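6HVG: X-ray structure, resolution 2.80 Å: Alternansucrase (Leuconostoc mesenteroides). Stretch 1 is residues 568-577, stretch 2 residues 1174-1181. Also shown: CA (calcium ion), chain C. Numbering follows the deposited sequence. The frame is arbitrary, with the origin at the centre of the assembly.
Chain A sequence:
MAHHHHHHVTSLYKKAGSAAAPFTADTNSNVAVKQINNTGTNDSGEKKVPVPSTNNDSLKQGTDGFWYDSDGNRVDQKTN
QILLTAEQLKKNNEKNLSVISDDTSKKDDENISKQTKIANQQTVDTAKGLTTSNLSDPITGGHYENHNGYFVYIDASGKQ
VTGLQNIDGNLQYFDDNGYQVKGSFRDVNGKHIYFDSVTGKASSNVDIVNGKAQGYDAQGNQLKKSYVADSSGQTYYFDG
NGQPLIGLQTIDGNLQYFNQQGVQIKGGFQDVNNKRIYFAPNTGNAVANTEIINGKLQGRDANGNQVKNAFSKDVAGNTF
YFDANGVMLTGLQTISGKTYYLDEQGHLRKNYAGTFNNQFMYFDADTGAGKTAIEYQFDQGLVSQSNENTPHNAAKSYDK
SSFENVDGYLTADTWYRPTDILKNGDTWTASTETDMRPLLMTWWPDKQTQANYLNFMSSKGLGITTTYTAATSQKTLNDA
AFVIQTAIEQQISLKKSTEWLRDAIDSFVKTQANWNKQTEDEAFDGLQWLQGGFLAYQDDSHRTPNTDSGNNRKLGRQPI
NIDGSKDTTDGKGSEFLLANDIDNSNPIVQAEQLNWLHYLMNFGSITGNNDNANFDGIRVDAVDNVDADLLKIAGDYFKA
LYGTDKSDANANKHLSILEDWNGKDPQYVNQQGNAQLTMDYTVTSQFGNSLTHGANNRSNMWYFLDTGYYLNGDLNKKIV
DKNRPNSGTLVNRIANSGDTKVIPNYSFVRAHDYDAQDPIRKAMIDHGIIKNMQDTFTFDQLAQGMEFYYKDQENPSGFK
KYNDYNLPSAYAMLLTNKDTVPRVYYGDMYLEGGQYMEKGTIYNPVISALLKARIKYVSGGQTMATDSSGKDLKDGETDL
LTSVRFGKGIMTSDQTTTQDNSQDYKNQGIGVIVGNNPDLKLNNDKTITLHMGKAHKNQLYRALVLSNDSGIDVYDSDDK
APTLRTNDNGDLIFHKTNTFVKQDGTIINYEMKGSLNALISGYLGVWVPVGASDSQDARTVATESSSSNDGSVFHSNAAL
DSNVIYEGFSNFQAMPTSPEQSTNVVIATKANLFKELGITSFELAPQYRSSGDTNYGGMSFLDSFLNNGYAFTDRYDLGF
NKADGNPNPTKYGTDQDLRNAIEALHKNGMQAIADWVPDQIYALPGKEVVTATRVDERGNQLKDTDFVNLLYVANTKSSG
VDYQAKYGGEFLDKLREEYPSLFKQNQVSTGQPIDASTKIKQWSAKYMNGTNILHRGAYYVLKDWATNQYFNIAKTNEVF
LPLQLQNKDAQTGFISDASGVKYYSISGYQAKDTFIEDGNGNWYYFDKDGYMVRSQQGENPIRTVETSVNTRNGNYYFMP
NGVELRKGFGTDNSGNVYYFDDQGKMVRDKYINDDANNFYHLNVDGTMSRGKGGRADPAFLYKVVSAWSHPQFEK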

ATOM      1  N   THR A 568     -21.255   8.137  -1.698  1.00 61.32           N
ATOM      2  CA  THR A 568     -20.945   8.890  -0.467  1.00 58.57           C
ATOM      3  C   THR A 568     -20.453   8.013   0.698  1.00 57.56           C
ATOM      4  O   THR A 568     -20.125   8.531   1.764  1.00 57.82           O
ATOM      5  CB  THR A 568     -22.174   9.682   0.024  1.00 57.75           C
ATOM      6  OG1 THR A 568     -23.107   8.778   0.617  1.00 60.74           O
ATOM      7  CG2 THR A 568     -22.856  10.441  -1.130  1.00 57.19           C
ATOM      8  N   THR A 569     -20.433   6.696   0.501  1.00 58.47           N
ATOM      9  CA  THR A 569     -20.020   5.743   1.534  1.00 56.41           C
ATOM     10  C   THR A 569     -18.735   5.034   1.124  1.00 57.31           C
ATOM     11  O   THR A 569     -18.183   5.276   0.035  1.00 57.85           O
ATOM     12  CB  THR A 569     -21.103   4.671   1.752  1.00 57.90           C
ATOM     13  OG1 THR A 569     -21.158   3.807   0.605  1.00 62.00           O
ATOM     14  CG2 THR A 569     -22.473   5.298   1.966  1.00 55.45           C
ATOM     15  N   ASP A 570     -18.251   4.146   1.991  1.00 57.20           N
ATOM     16  CA  ASP A 570     -17.067   3.336   1.667  1.00 56.77           C
ATOM     17  C   ASP A 570     -17.351   2.269   0.608  1.00 54.90           C
ATOM     18  O   ASP A 570     -16.429   1.640   0.100  1.00 54.82           O
ATOM     19  CB  ASP A 570     -16.472   2.707   2.930  1.00 60.74           C
ATOM     20  CG  ASP A 570     -15.464   3.621   3.625  1.00 63.91           C
ATOM     21  OD1 ASP A 570     -15.064   4.659   3.051  1.00 64.24           O
ATOM     22  OD2 ASP A 570     -15.062   3.293   4.756  1.00 65.85           O
ATOM     23  N   GLY A 571     -18.628   2.076   0.272  1.00 53.42           N
ATOM     24  CA  GLY A 571     -19.025   1.219  -0.833  1.00 53.54           C
ATOM     25  C   GLY A 571     -18.724   1.770  -2.213  1.00 51.85           C
ATOM     26  O   GLY A 571     -18.933   1.103  -3.212  1.00 53.55           O
ATOM     27  N   LYS A 572     -18.273   3.007  -2.293  1.00 51.24           N
ATOM     28  CA  LYS A 572     -17.748   3.509  -3.549  1.00 52.90           C
ATOM     29  C   LYS A 572     -16.447   2.796  -3.797  1.00 52.53           C
ATOM     30  O   LYS A 572     -15.629   2.643  -2.881  1.00 54.89           O
ATOM     31  CB  LYS A 572     -17.491   5.018  -3.491  1.00 54.55           C
ATOM     32  CG  LYS A 572     -17.126   5.622  -4.835  1.00 54.60           C
ATOM     33  CD  LYS A 572     -16.607   7.050  -4.692  1.00 55.10           C
ATOM     34  CE  LYS A 572     -16.516   7.732  -6.041  1.00 52.68           C
ATOM     35  NZ  LYS A 572     -15.922   9.061  -5.881  1.00 53.62           N
ATOM     36  N   GLY A 573     -16.242   2.388  -5.038  1.00 49.23           N
ATOM     37  CA  GLY A 573     -15.069   1.617  -5.391  1.00 47.85           C
ATOM     38  C   GLY A 573     -13.788   2.411  -5.332  1.00 46.63           C
ATOM     39  O   GLY A 573     -13.787   3.617  -5.596  1.00 49.39           O
ATOM     40  N   SER A 574     -12.697   1.734  -4.995  1.00 42.52           N
ATOM     41  CA  SER A 574     -11.378   2.315  -5.039  1.00 40.71           C
ATOM     42  C   SER A 574     -10.913   2.256  -6.482  1.00 40.98           C
ATOM     43  O   SER A 574     -10.296   1.287  -6.882  1.00 41.66           O
ATOM     44  CB  SER A 574     -10.436   1.514  -4.142  1.00 40.84           C
ATOM     45  OG  SER A 574     -11.040   1.289  -2.871  1.00 39.29           O
ATOM     46  N   GLU A 575     -11.231   3.297  -7.248  1.00 40.82           N
ATOM     47  CA  GLU A 575     -10.962   3.359  -8.668  1.00 41.29           C
ATOM     48  C   GLU A 575      -9.486   3.442  -8.949  1.00 40.21           C
ATOM     49  O   GLU A 575      -9.012   2.952  -9.982  1.00 41.09           O
ATOM     50  CB  GLU A 575     -11.659   4.580  -9.268  1.00 45.15           C
ATOM     51  CG  GLU A 575     -11.579   4.722 -10.797  1.00 47.25           C
ATOM     52  CD  GLU A 575     -12.192   3.573 -11.574  1.00 49.18           C
ATOM     53  OE1 GLU A 575     -13.450   3.470 -11.608  1.00 47.08           O
ATOM     54  OE2 GLU A 575     -11.392   2.791 -12.156  1.00 48.02           O
ATOM     55  N   PHE A 576      -8.746   4.041  -8.028  1.00 40.16           N
ATOM     56  CA  PHE A 576      -7.317   4.253  -8.247  1.00 41.90           C
ATOM     57  C   PHE A 576      -6.514   3.202  -7.551  1.00 42.12           C
ATOM     58  O   PHE A 576      -6.718   2.961  -6.376  1.00 41.84           O
ATOM     59  CB  PHE A 576      -6.909   5.631  -7.750  1.00 42.14           C
ATOM     60  CG  PHE A 576      -7.576   6.741  -8.490  1.00 38.94           C
ATOM     61  CD1 PHE A 576      -7.038   7.228  -9.651  1.00 39.64           C
ATOM     62  CD2 PHE A 576      -8.770   7.236  -8.050  1.00 38.38           C
ATOM     63  CE1 PHE A 576      -7.672   8.233 -10.360  1.00 40.54           C
ATOM     64  CE2 PHE A 576      -9.407   8.237  -8.731  1.00 39.42           C
ATOM     65  CZ  PHE A 576      -8.860   8.737  -9.894  1.00 40.74           C
ATOM     66  N   LEU A 577      -5.623   2.573  -8.308  1.00 43.36           N
ATOM     67  CA  LEU A 577      -4.846   1.463  -7.828  1.00 42.66           C
ATOM     68  C   LEU A 577      -3.399   1.726  -8.139  1.00 42.51           C
ATOM     69  O   LEU A 577      -2.598   1.951  -7.229  1.00 46.79           O
ATOM     70  CB  LEU A 577      -5.350   0.158  -8.483  1.00 43.73           C
ATOM     71  CG  LEU A 577      -4.581  -1.149  -8.236  1.00 43.84           C
ATOM     72  CD1 LEU A 577      -4.526  -1.499  -6.757  1.00 43.94           C
ATOM     73  CD2 LEU A 577      -5.276  -2.246  -9.015  1.00 42.45           C
ATOM     74  N   ARG A1174      -5.882  16.248  -5.779  1.00 49.63           N
ATOM     75  CA  ARG A1174      -5.296  15.181  -4.953  1.00 45.32           C
ATOM     76  C   ARG A1174      -6.379  14.385  -4.269  1.00 43.95           C
ATOM     77  O   ARG A1174      -7.213  14.939  -3.574  1.00 41.83           O
ATOM     78  CB  ARG A1174      -4.358  15.764  -3.923  1.00 44.61           C
ATOM     79  CG  ARG A1174      -3.688  14.769  -3.002  1.00 43.62           C
ATOM     80  CD  ARG A1174      -2.529  14.063  -3.694  1.00 46.52           C
ATOM     81  NE  ARG A1174      -1.792  13.255  -2.747  1.00 46.87           N
ATOM     82  CZ  ARG A1174      -2.248  12.114  -2.236  1.00 50.49           C
ATOM     83  NH1 ARG A1174      -3.436  11.609  -2.602  1.00 47.58           N
ATOM     84  NH2 ARG A1174      -1.505  11.458  -1.356  1.00 52.20           N
ATOM     85  N   VAL A1175      -6.372  13.072  -4.508  1.00 46.81           N
ATOM     86  CA  VAL A1175      -7.468  12.194  -4.083  1.00 45.61           C
ATOM     87  C   VAL A1175      -6.943  10.927  -3.472  1.00 43.86           C
ATOM     88  O   VAL A1175      -5.783  10.549  -3.693  1.00 40.83           O
ATOM     89  CB  VAL A1175      -8.349  11.761  -5.258  1.00 47.08           C
ATOM     90  CG1 VAL A1175      -9.162  12.920  -5.781  1.00 48.71           C
ATOM     91  CG2 VAL A1175      -7.502  11.170  -6.373  1.00 49.09           C
ATOM     92  N   ASP A1176      -7.824  10.273  -2.714  1.00 45.50           N
ATOM     93  CA  ASP A1176      -7.558   8.947  -2.153  1.00 46.63           C
ATOM     94  C   ASP A1176      -8.013   7.876  -3.136  1.00 47.30           C
ATOM     95  O   ASP A1176      -8.470   8.195  -4.239  1.00 50.05           O
ATOM     96  CB  ASP A1176      -8.210   8.783  -0.773  1.00 47.45           C
ATOM     97  CG  ASP A1176      -9.734   8.845  -0.798  1.00 49.59           C
ATOM     98  OD1 ASP A1176     -10.362   8.663  -1.856  1.00 52.85           O
ATOM     99  OD2 ASP A1176     -10.336   9.038   0.276  1.00 52.88           O
ATOM    100  N   GLU A1177      -7.855   6.612  -2.773  1.00 46.19           N
ATOM    101  CA  GLU A1177      -8.145   5.525  -3.716  1.00 46.17           C
ATOM    102  C   GLU A1177      -9.542   5.564  -4.316  1.00 46.48           C
ATOM    103  O   GLU A1177      -9.727   5.139  -5.456  1.00 48.30           O
ATOM    104  CB  GLU A1177      -7.919   4.182  -3.049  1.00 47.68           C
ATOM    105  CG  GLU A1177      -8.928   3.860  -1.956  1.00 49.23           C
ATOM    106  CD  GLU A1177      -8.465   2.710  -1.104  1.00 45.28           C
ATOM    107  OE1 GLU A1177      -7.426   2.851  -0.433  1.00 44.74           O
ATOM    108  OE2 GLU A1177      -9.124   1.675  -1.141  1.00 45.64           O
ATOM    109  N   ARG A1178     -10.508   6.100  -3.572  1.00 45.73           N
ATOM    110  CA  ARG A1178     -11.888   6.246  -4.065  1.00 45.51           C
ATOM    111  C   ARG A1178     -12.153   7.505  -4.886  1.00 46.92           C
ATOM    112  O   ARG A1178     -13.295   7.763  -5.281  1.00 52.39           O
ATOM    113  CB  ARG A1178     -12.879   6.221  -2.895  1.00 45.87           C
ATOM    114  CG  ARG A1178     -12.953   4.887  -2.173  1.00 47.39           C
ATOM    115  CD  ARG A1178     -13.954   4.919  -1.045  1.00 47.52           C
ATOM    116  NE  ARG A1178     -14.130   3.607  -0.450  1.00 52.48           N
ATOM    117  CZ  ARG A1178     -13.268   3.024   0.384  1.00 57.36           C
ATOM    118  NH1 ARG A1178     -12.141   3.631   0.740  1.00 57.18           N
ATOM    119  NH2 ARG A1178     -13.525   1.799   0.848  1.00 59.48           N
ATOM    120  N   GLY A1179     -11.133   8.310  -5.123  1.00 45.94           N
ATOM    121  CA  GLY A1179     -11.319   9.542  -5.884  1.00 49.54           C
ATOM    122  C   GLY A1179     -11.988  10.676  -5.113  1.00 49.78           C
ATOM    123  O   GLY A1179     -12.541  11.581  -5.696  1.00 51.11           O
ATOM    124  N   ASN A1180     -11.924  10.615  -3.795  1.00 51.72           N
ATOM    125  CA  ASN A1180     -12.425  11.663  -2.938  1.00 49.58           C
ATOM    126  C   ASN A1180     -11.294  12.561  -2.552  1.00 51.17           C
ATOM    127  O   ASN A1180     -10.203  12.116  -2.215  1.00 54.37           O
ATOM    128  CB  ASN A1180     -13.049  11.091  -1.677  1.00 48.94           C
ATOM    129  CG  ASN A1180     -14.308  10.320  -1.966  1.00 49.79           C
ATOM    130  OD1 ASN A1180     -15.067  10.677  -2.869  1.00 45.98           O
ATOM    131  ND2 ASN A1180     -14.536   9.247  -1.204  1.00 50.81           N
ATOM    132  N   GLN A1181     -11.564  13.848  -2.604  1.00 52.35           N
ATOM    133  CA  GLN A1181     -10.547  14.841  -2.341  1.00 52.89           C
ATOM    134  C   GLN A1181     -10.018  14.611  -0.943  1.00 51.46           C
ATOM    135  O   GLN A1181     -10.818  14.360  -0.035  1.00 50.17           O
ATOM    136  CB  GLN A1181     -11.208  16.211  -2.467  1.00 54.62           C
ATOM    137  CG  GLN A1181     -10.301  17.391  -2.281  1.00 55.38           C
ATOM    138  CD  GLN A1181     -11.003  18.689  -2.576  1.00 56.55           C
ATOM    139  OE1 GLN A1181     -11.730  18.805  -3.558  1.00 54.98           O
ATOM    140  NE2 GLN A1181     -10.734  19.697  -1.761  1.00 59.20           N
TER
HETATM  141 CA    CA C2000      -9.416   2.216 -11.995  1.00 47.20          CA
HETATM  142  O   HOH W   1      -9.508   1.784 -14.324  1.00 40.78           O

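This is a polar contact between a loop and a turn that follows a strand, in which side chains from each stretch satisfy backbone carbonyls of the other and a single phenylalanine supplies most of the apolar packing. The segments lie about 600 residues apart in one chain and bury 513 Å² between them. The nearest CA atoms across the contact are those of S574 and R1178, 4.1 Å apart. Each brings a type I turn, T569 to K572 in one and D1176 to G1179 in the other.

The second turn is well braced. G1179 N donates to D1176 O at 2.8 Å, while D1176 OD1 accepts from N1180 N at 3.2 Å and, weakly, from R1178 N at 3.1 Å. Across the contact, F576 N donates to E1177 O at 3.0 Å and 170°, nearly straight. E575 N is also 3.0 Å from E1177 O, but its angle is too poor for a hydrogen bond.

R1178 has the largest covered area. Its extended chain carries the guanidinium to the first turn, where R1178 NH2 and R1178 NE both donate to D570 O, at 3.0 and 3.1 Å, and R1178 NE makes a weak bond to K572 O at 3.0 Å. One carbonyl thus takes two donors from the same group. D570 OD1 sits over one guanidinium face, 3.8 Å from R1178 NE, a long salt bridge that works through charge alone because no N-H points at it. S574 OG lies over the opposite face.

K572 returns the favour. Its side chain, t at all four chi angles, reaches across so that K572 NZ donates to R1178 O at 3.0 Å. The two long cationic residues therefore cross-link the stretches in both directions, each ending on main-chain oxygen. S574 OG adds a short bond to E1177 OE2, 2.6 Å, in which the hydroxyl is the donor to a carboxylate.

The CA-to-CB bond of F576 points toward the second stretch, and F576 CE2 lies 4.2 Å from V1175 CG2 and 3.7 Å from G1179 CA. An ideal CB on G1179 would lie 3.3 Å from F576 CE2, a tight approach, and the residue's positive phi independently favours glycine. The turn's positive phi and the closeness of the ring both favour a residue without a CB here.

Beside this contact, E575 sends the end of its side chain away from the second stretch and binds calcium (CA) through E575 O at 2.2 Å and E575 OE2 at 2.1 Å.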